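Local atomic coordinates of glycoside Hydrolase (Bacteroides uniformis, PDB entry 5TA0), a protein that probably cleaves agarose as a glycoside hydrolase of an intestinal symbiont's agarose-degrading pathway, and here, as an engineered variant, holds neoagarooctaose. Residues P46-F51 with Q356-T361; P320-Q325 with I364-P369. All coordinates share one frame; numbering follows the deposited sequence.

Overall arrangement
From the N terminus, after strands 25-30 and 34-37, which belong to other sheets, the chain passes through helix 45-48 into strand 50-51, the first strand of an eight-stranded parallel beta/alpha barrel. Contact 1 closes the longer loop, bringing this region against the C-terminal end of helix 340-358 and the turn after it. Contact 2 joins strands 321-326 and 364-369, the last two of the barrel, on either side of that same helix in the chain. The two loops cross, because their segments alternate in sequence. Their centres lie about 7 Å apart, and residues 46-51 also bond directly to strand 364-369 through Lys47 and Asn50, so the beginning of the barrel is tied to its end.

Contact 1 (P46-F51 with Q356-T361); sequences PKFINF and QFMERT
Lys47 and Thr361 supply the polar half of this contact, their side chains meeting nearly perpendicular. In the conformer of Lys47 described here, one of two modelled, the ammonium NZ donates to Thr361 OG1 at 2.8 Å, and a second bond runs from NZ to Thr361 O at 2.7 Å. The hydroxyl can share the same ammonium with the carbonyl because OG1 stands opposite its own backbone N (chi1 -175°), on the carbonyl side. On the lysine side, a bend at chi3 (74°) interrupts an otherwise extended chain.

The apolar half is built on the Phe48 ring. Met358 lies over one face, with CG 4.0 Å from the ring centroid and almost on the ring normal, a CH-pi contact; SD sits above the same face but farther off, 5.2 Å from the centroid, adding a Met-aromatic component. Lys47 CB lies on the opposite face of the ring, displaced from its centre. Thr361 OG1 approaches the edge, 3.8 Å from Phe48 CE2, so the same hydroxyl that holds Lys47 NZ also touches the rim of the ring. Phe357 joins through its CB, 3.8 Å from Phe48 CE1, while its own ring turns away toward Tyr326, which it meets edge-to-face.

Within residues 46-51, Asn50 ND2 donates to Pro46 O at 3.1 Å, bracing the exit from the helix. Around the contact, helix 298-315 touches Phe357, strand 434-441 packs on Met358, and strand 364-369 receives further bonds from Lys47 NZ at Ile364 O and from Asn50 ND2 at Ala367 O.

Contact 2 (P320-Q325 with I364-P369); sequences PLMISQ and ICYAMP. With GAL (beta-D-galactopyranose), chain C.
Met322 and Tyr366 run alongside each other in the same direction on one face of the paired strands, and Met322 CE rests 4.0 Å from Tyr366 CB, oblique to the phenol ring. Beyond it the tyrosine hydroxyl bonds to Asn135 O. Cys365 enters beside Met322: its SG, swung between backbone N and carbonyl carbon (chi1 60°), comes 3.9 Å from Met322 CB. On the other face Ile323 and Ile364 approach at a slant, their CD1 methyls 3.8 Å apart, while Ala367 CB sits 4.2 Å from Ile323 CD1; Phe357 of helix 340-358 covers all three.

The parallel backbones fix these orientations. Cys365 N donates to Leu321 O at 2.8 Å, Ile323 N to Tyr366 O at 2.9 Å, and Met368 N to Ile323 O at 2.8 Å.

At the C-terminal end of strand 321-326 the polar residues Ser324 and Gln325 follow. Ser324 OG bonds to Glu199 and His281, and the amide of Gln325, probably the engineered position, meets O2 of the bound galactose, although which end of the amide faces the sugar is uncertain. With an alanine here that amide would be gone, and the galactose O2 would probably be left without this neighbour.

Strand, helix and parallel strand form a right-handed beta-alpha-beta crossover of a beta/alpha barrel, whose C-terminal strand ends carry the glycan pocket.

Contact 1 (P46-F51 with Q356-T361)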
loop_
_atom_site.group_PDB
_atom_site.type_symbol
_atom_site.label_atom_id
_atom_site.label_comp_id
_atom_site.label_asym_id
_atom_site.label_seq_id
_atom_site.Cartn_x
_atom_site.Cartn_y
_atom_site.Cartn_z
ATOM N N PRO A 46 -11.241 4.667 -6.184
ATOM C CA PRO A 46 -10.739 3.456 -6.841
ATOM C C PRO A 46 -9.331 3.043 -6.422
ATOM O O PRO A 46 -9.063 1.830 -6.271
ATOM C CB PRO A 46 -10.824 3.814 -8.334
ATOM C CG PRO A 46 -11.958 4.806 -8.382
ATOM C CD PRO A 46 -11.796 5.624 -7.169
ATOM N N LYS A 47 -8.445 4.010 -6.223
ATOM C CA LYS A 47 -7.074 3.736 -5.823
ATOM C C LYS A 47 -6.944 3.155 -4.418
ATOM O O LYS A 47 -5.981 2.434 -4.150
ATOM C CB LYS A 47 -6.252 5.029 -5.886
ATOM C CG LYS A 47 -4.763 4.807 -5.934
ATOM C CD LYS A 47 -4.082 6.045 -6.490
ATOM C CE LYS A 47 -4.048 7.198 -5.499
ATOM N NZ LYS A 47 -3.225 8.355 -5.974
ATOM N N PHE A 48 -7.887 3.484 -3.530
ATOM C CA PHE A 48 -7.784 3.173 -2.098
ATOM C C PHE A 48 -8.868 2.280 -1.509
ATOM O O PHE A 48 -8.558 1.461 -0.610
ATOM C CB PHE A 48 -7.727 4.461 -1.280
ATOM C CG PHE A 48 -6.472 5.254 -1.476
ATOM C CD1 PHE A 48 -5.216 4.688 -1.260
ATOM C CD2 PHE A 48 -6.536 6.581 -1.878
ATOM C CE1 PHE A 48 -4.061 5.445 -1.420
ATOM C CE2 PHE A 48 -5.379 7.333 -2.041
ATOM C CZ PHE A 48 -4.146 6.761 -1.819
ATOM N N ILE A 49 -10.113 2.437 -1.926
ATOM C CA ILE A 49 -11.225 1.648 -1.340
ATOM C C ILE A 49 -11.550 0.517 -2.301
ATOM O O ILE A 49 -12.425 0.598 -3.165
ATOM C CB ILE A 49 -12.453 2.489 -1.021
ATOM C CG1 ILE A 49 -12.061 3.728 -0.201
ATOM C CG2 ILE A 49 -13.498 1.612 -0.319
ATOM C CD1 ILE A 49 -11.348 3.466 1.109
ATOM N N ASN A 50 -10.797 -0.566 -2.141
ATOM C CA ASN A 50 -10.810 -1.651 -3.080
ATOM C C ASN A 50 -10.454 -2.951 -2.358
ATOM O O ASN A 50 -10.156 -2.934 -1.150
ATOM C CB ASN A 50 -9.869 -1.346 -4.248
ATOM C CG ASN A 50 -8.460 -1.110 -3.765
ATOM O OD1 ASN A 50 -7.916 -1.967 -3.040
ATOM N ND2 ASN A 50 -7.857 0.022 -4.107
ATOM N N PHE A 51 -10.494 -4.080 -3.073
ATOM C CA PHE A 51 -10.060 -5.363 -2.516
ATOM C C PHE A 51 -9.601 -6.296 -3.621
ATOM O O PHE A 51 -9.741 -5.989 -4.828
ATOM C CB PHE A 51 -11.104 -5.997 -1.575
ATOM C CG PHE A 51 -12.331 -6.600 -2.232
ATOM C CD1 PHE A 51 -12.676 -7.934 -2.018
ATOM C CD2 PHE A 51 -13.205 -5.823 -2.982
ATOM C CE1 PHE A 51 -13.856 -8.469 -2.531
ATOM C CE2 PHE A 51 -14.373 -6.371 -3.515
ATOM C CZ PHE A 51 -14.690 -7.689 -3.303
ATOM N N GLN A 356 -1.379 6.369 5.701
ATOM C CA GLN A 356 -0.008 6.687 5.293
ATOM C C GLN A 356 0.120 6.706 3.780
ATOM O O GLN A 356 0.767 7.605 3.249
ATOM C CB GLN A 356 1.001 5.756 5.967
ATOM C CG GLN A 356 0.930 5.909 7.498
ATOM C CD GLN A 356 1.933 5.121 8.289
ATOM O OE1 GLN A 356 1.561 4.314 9.164
ATOM N NE2 GLN A 356 3.211 5.381 8.048
ATOM N N PHE A 357 -0.590 5.833 3.067
ATOM C CA PHE A 357 -0.562 5.879 1.591
ATOM C C PHE A 357 -1.268 7.131 1.068
ATOM O O PHE A 357 -0.786 7.745 0.101
ATOM C CB PHE A 357 -1.207 4.643 0.961
ATOM C CG PHE A 357 -0.568 3.331 1.380
ATOM C CD1 PHE A 357 0.829 3.178 1.480
ATOM C CD2 PHE A 357 -1.378 2.250 1.655
ATOM C CE1 PHE A 357 1.392 1.968 1.861
ATOM C CE2 PHE A 357 -0.823 1.058 2.009
ATOM C CZ PHE A 357 0.548 0.916 2.133
ATOM N N MET A 358 -2.323 7.544 1.750
ATOM C CA MET A 358 -3.067 8.767 1.362
ATOM C C MET A 358 -2.163 9.994 1.455
ATOM O O MET A 358 -2.318 10.939 0.659
ATOM C CB MET A 358 -4.309 8.911 2.241
ATOM C CG MET A 358 -5.427 7.953 1.857
ATOM S SD MET A 358 -6.662 7.635 3.155
ATOM C CE MET A 358 -7.394 9.253 3.305
ATOM N N GLU A 359 -1.216 10.001 2.385
ATOM C CA GLU A 359 -0.251 11.095 2.491
ATOM C C GLU A 359 0.677 11.194 1.300
ATOM O O GLU A 359 1.310 12.235 1.159
ATOM C CB GLU A 359 0.628 10.980 3.724
ATOM C CG GLU A 359 -0.087 11.120 5.022
ATOM C CD GLU A 359 0.834 10.937 6.200
ATOM O OE1 GLU A 359 1.953 11.502 6.195
ATOM O OE2 GLU A 359 0.416 10.237 7.120
ATOM N N ARG A 360 0.822 10.115 0.508
ATOM C CA ARG A 360 1.678 10.100 -0.697
ATOM C C ARG A 360 0.931 9.841 -1.941
ATOM O O ARG A 360 1.438 9.223 -2.882
ATOM C CB ARG A 360 2.659 8.928 -0.644
ATOM C CG ARG A 360 3.503 8.971 0.527
ATOM C CD ARG A 360 4.603 7.926 0.429
ATOM N NE ARG A 360 5.251 7.985 1.699
ATOM C CZ ARG A 360 6.556 8.073 1.930
ATOM N NH1 ARG A 360 7.454 8.054 0.945
ATOM N NH2 ARG A 360 6.957 8.127 3.194
ATOM N N THR A 361 -0.312 10.287 -1.985
ATOM C CA THR A 361 -1.184 9.956 -3.053
ATOM C C THR A 361 -0.628 10.333 -4.436
ATOM O O THR A 361 -0.909 9.655 -5.419
ATOM C CB THR A 361 -2.598 10.531 -2.789
ATOM O OG1 THR A 361 -3.495 10.099 -3.806
ATOM C CG2 THR A 361 -2.597 12.059 -2.707
#

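Contact 2 (P320-Q325 with I364-P369)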
loop_
_atom_site.group_PDB
_atom_site.type_symbol
_atom_site.label_atom_id
_atom_site.label_comp_id
_atom_site.label_asym_id
_atom_site.label_seq_id
_atom_site.Cartn_x
_atom_site.Cartn_y
_atom_site.Cartn_z
ATOM N N PRO A 320 6.050 5.804 -9.892
ATOM C CA PRO A 320 4.791 5.501 -9.199
ATOM C C PRO A 320 4.906 4.188 -8.417
ATOM O O PRO A 320 5.488 3.230 -8.926
ATOM C CB PRO A 320 3.764 5.378 -10.324
ATOM C CG PRO A 320 4.344 6.149 -11.471
ATOM C CD PRO A 320 5.845 5.999 -11.345
ATOM N N LEU A 321 4.355 4.175 -7.213
ATOM C CA LEU A 321 4.454 3.019 -6.320
ATOM C C LEU A 321 3.088 2.348 -6.167
ATOM O O LEU A 321 2.078 3.027 -5.862
ATOM C CB LEU A 321 4.973 3.435 -4.948
ATOM C CG LEU A 321 5.174 2.320 -3.907
ATOM C CD1 LEU A 321 6.277 1.362 -4.332
ATOM C CD2 LEU A 321 5.483 2.905 -2.535
ATOM N N MET A 322 3.063 1.040 -6.357
ATOM C CA MET A 322 1.918 0.204 -6.101
ATOM C C MET A 322 2.171 -0.623 -4.852
ATOM O O MET A 322 3.272 -1.137 -4.653
ATOM C CB MET A 322 1.719 -0.735 -7.284
ATOM C CG MET A 322 0.721 -1.854 -7.047
ATOM S SD MET A 322 0.475 -2.924 -8.481
ATOM C CE MET A 322 -0.367 -1.781 -9.574
ATOM N N ILE A 323 1.148 -0.763 -4.024
ATOM C CA ILE A 323 1.174 -1.696 -2.888
ATOM C C ILE A 323 0.072 -2.708 -3.148
ATOM O O ILE A 323 -1.086 -2.505 -2.798
ATOM C CB ILE A 323 1.076 -0.986 -1.518
ATOM C CG1 ILE A 323 2.108 0.157 -1.401
ATOM C CG2 ILE A 323 1.354 -1.971 -0.402
ATOM C CD1 ILE A 323 1.555 1.501 -1.757
ATOM N N SER A 324 0.412 -3.825 -3.819
ATOM C CA SER A 324 -0.636 -4.684 -4.332
ATOM C C SER A 324 -1.213 -5.677 -3.314
ATOM O O SER A 324 -2.213 -6.318 -3.601
ATOM C CB SER A 324 -0.194 -5.428 -5.574
ATOM O OG SER A 324 1.003 -6.138 -5.385
ATOM N N GLN A 325 -0.556 -5.786 -2.164
ATOM C CA GLN A 325 -1.079 -6.499 -0.975
ATOM C C GLN A 325 -0.584 -5.787 0.268
ATOM O O GLN A 325 0.623 -5.565 0.385
ATOM C CB GLN A 325 -0.581 -7.940 -0.883
ATOM C CG GLN A 325 -1.072 -8.888 -1.976
ATOM C CD GLN A 325 -0.470 -10.280 -1.871
ATOM O OE1 GLN A 325 -0.050 -10.741 -0.768
ATOM N NE2 GLN A 325 -0.439 -10.975 -2.981
ATOM N N ILE A 364 1.636 7.307 -5.356
ATOM C CA ILE A 364 1.059 5.970 -5.205
ATOM C C ILE A 364 0.016 5.764 -6.285
ATOM O O ILE A 364 -0.913 6.558 -6.411
ATOM C CB ILE A 364 0.497 5.733 -3.785
ATOM C CG1 ILE A 364 1.715 5.620 -2.850
ATOM C CG2 ILE A 364 -0.426 4.514 -3.748
ATOM C CD1 ILE A 364 1.443 5.292 -1.437
ATOM N N CYS A 365 0.211 4.742 -7.106
ATOM C CA CYS A 365 -0.719 4.504 -8.207
ATOM C C CYS A 365 -1.859 3.568 -7.832
ATOM O O CYS A 365 -2.869 3.490 -8.535
ATOM C CB CYS A 365 -0.002 4.003 -9.462
ATOM S SG CYS A 365 0.921 2.458 -9.311
ATOM N N TYR A 366 -1.698 2.800 -6.747
ATOM C CA TYR A 366 -2.701 1.797 -6.350
ATOM C C TYR A 366 -2.267 1.207 -5.019
ATOM O O TYR A 366 -1.077 0.903 -4.856
ATOM C CB TYR A 366 -2.723 0.649 -7.384
ATOM C CG TYR A 366 -4.067 0.102 -7.819
ATOM C CD1 TYR A 366 -4.262 -0.293 -9.124
ATOM C CD2 TYR A 366 -5.119 -0.056 -6.935
ATOM C CE1 TYR A 366 -5.452 -0.836 -9.547
ATOM C CE2 TYR A 366 -6.332 -0.573 -7.339
ATOM C CZ TYR A 366 -6.494 -0.993 -8.637
ATOM O OH TYR A 366 -7.716 -1.544 -8.995
ATOM N N ALA A 367 -3.175 1.049 -4.077
ATOM C CA ALA A 367 -2.868 0.374 -2.818
ATOM C C ALA A 367 -4.050 -0.535 -2.536
ATOM O O ALA A 367 -5.205 -0.040 -2.496
ATOM C CB ALA A 367 -2.648 1.370 -1.696
ATOM N N MET A 368 -3.818 -1.837 -2.360
ATOM C CA MET A 368 -4.908 -2.812 -2.284
ATOM C C MET A 368 -4.819 -3.636 -1.015
ATOM O O MET A 368 -3.911 -4.470 -0.869
ATOM C CB MET A 368 -4.876 -3.722 -3.507
ATOM C CG MET A 368 -6.034 -4.695 -3.673
ATOM S SD MET A 368 -6.130 -5.369 -5.343
ATOM C CE MET A 368 -6.745 -3.928 -6.215
ATOM N N PRO A 369 -5.765 -3.421 -0.083
ATOM C CA PRO A 369 -5.769 -4.289 1.102
ATOM C C PRO A 369 -5.895 -5.747 0.698
ATOM O O PRO A 369 -6.665 -6.085 -0.220
ATOM C CB PRO A 369 -7.010 -3.844 1.849
ATOM C CG PRO A 369 -7.356 -2.500 1.347
ATOM C CD PRO A 369 -6.868 -2.442 -0.067
HETATM C C1 GAL C . 1.276 -14.870 1.000
HETATM C C2 GAL C . 1.060 -14.676 -0.493
HETATM C C3 GAL C . -0.396 -14.708 -0.923
HETATM C C4 GAL C . -1.242 -15.679 -0.107
HETATM C C5 GAL C . -0.972 -15.589 1.370
HETATM C C6 GAL C . -1.771 -16.574 2.244
HETATM O O2 GAL C . 1.583 -13.415 -0.887
HETATM O O3 GAL C . -0.323 -15.147 -2.288
HETATM O O4 GAL C . -0.950 -17.011 -0.569
HETATM O O5 GAL C . 0.415 -15.883 1.529
HETATM O O6 GAL C . -3.193 -16.362 2.186
HETATM O O HOH W 1 -4.303 -7.156 -2.029
#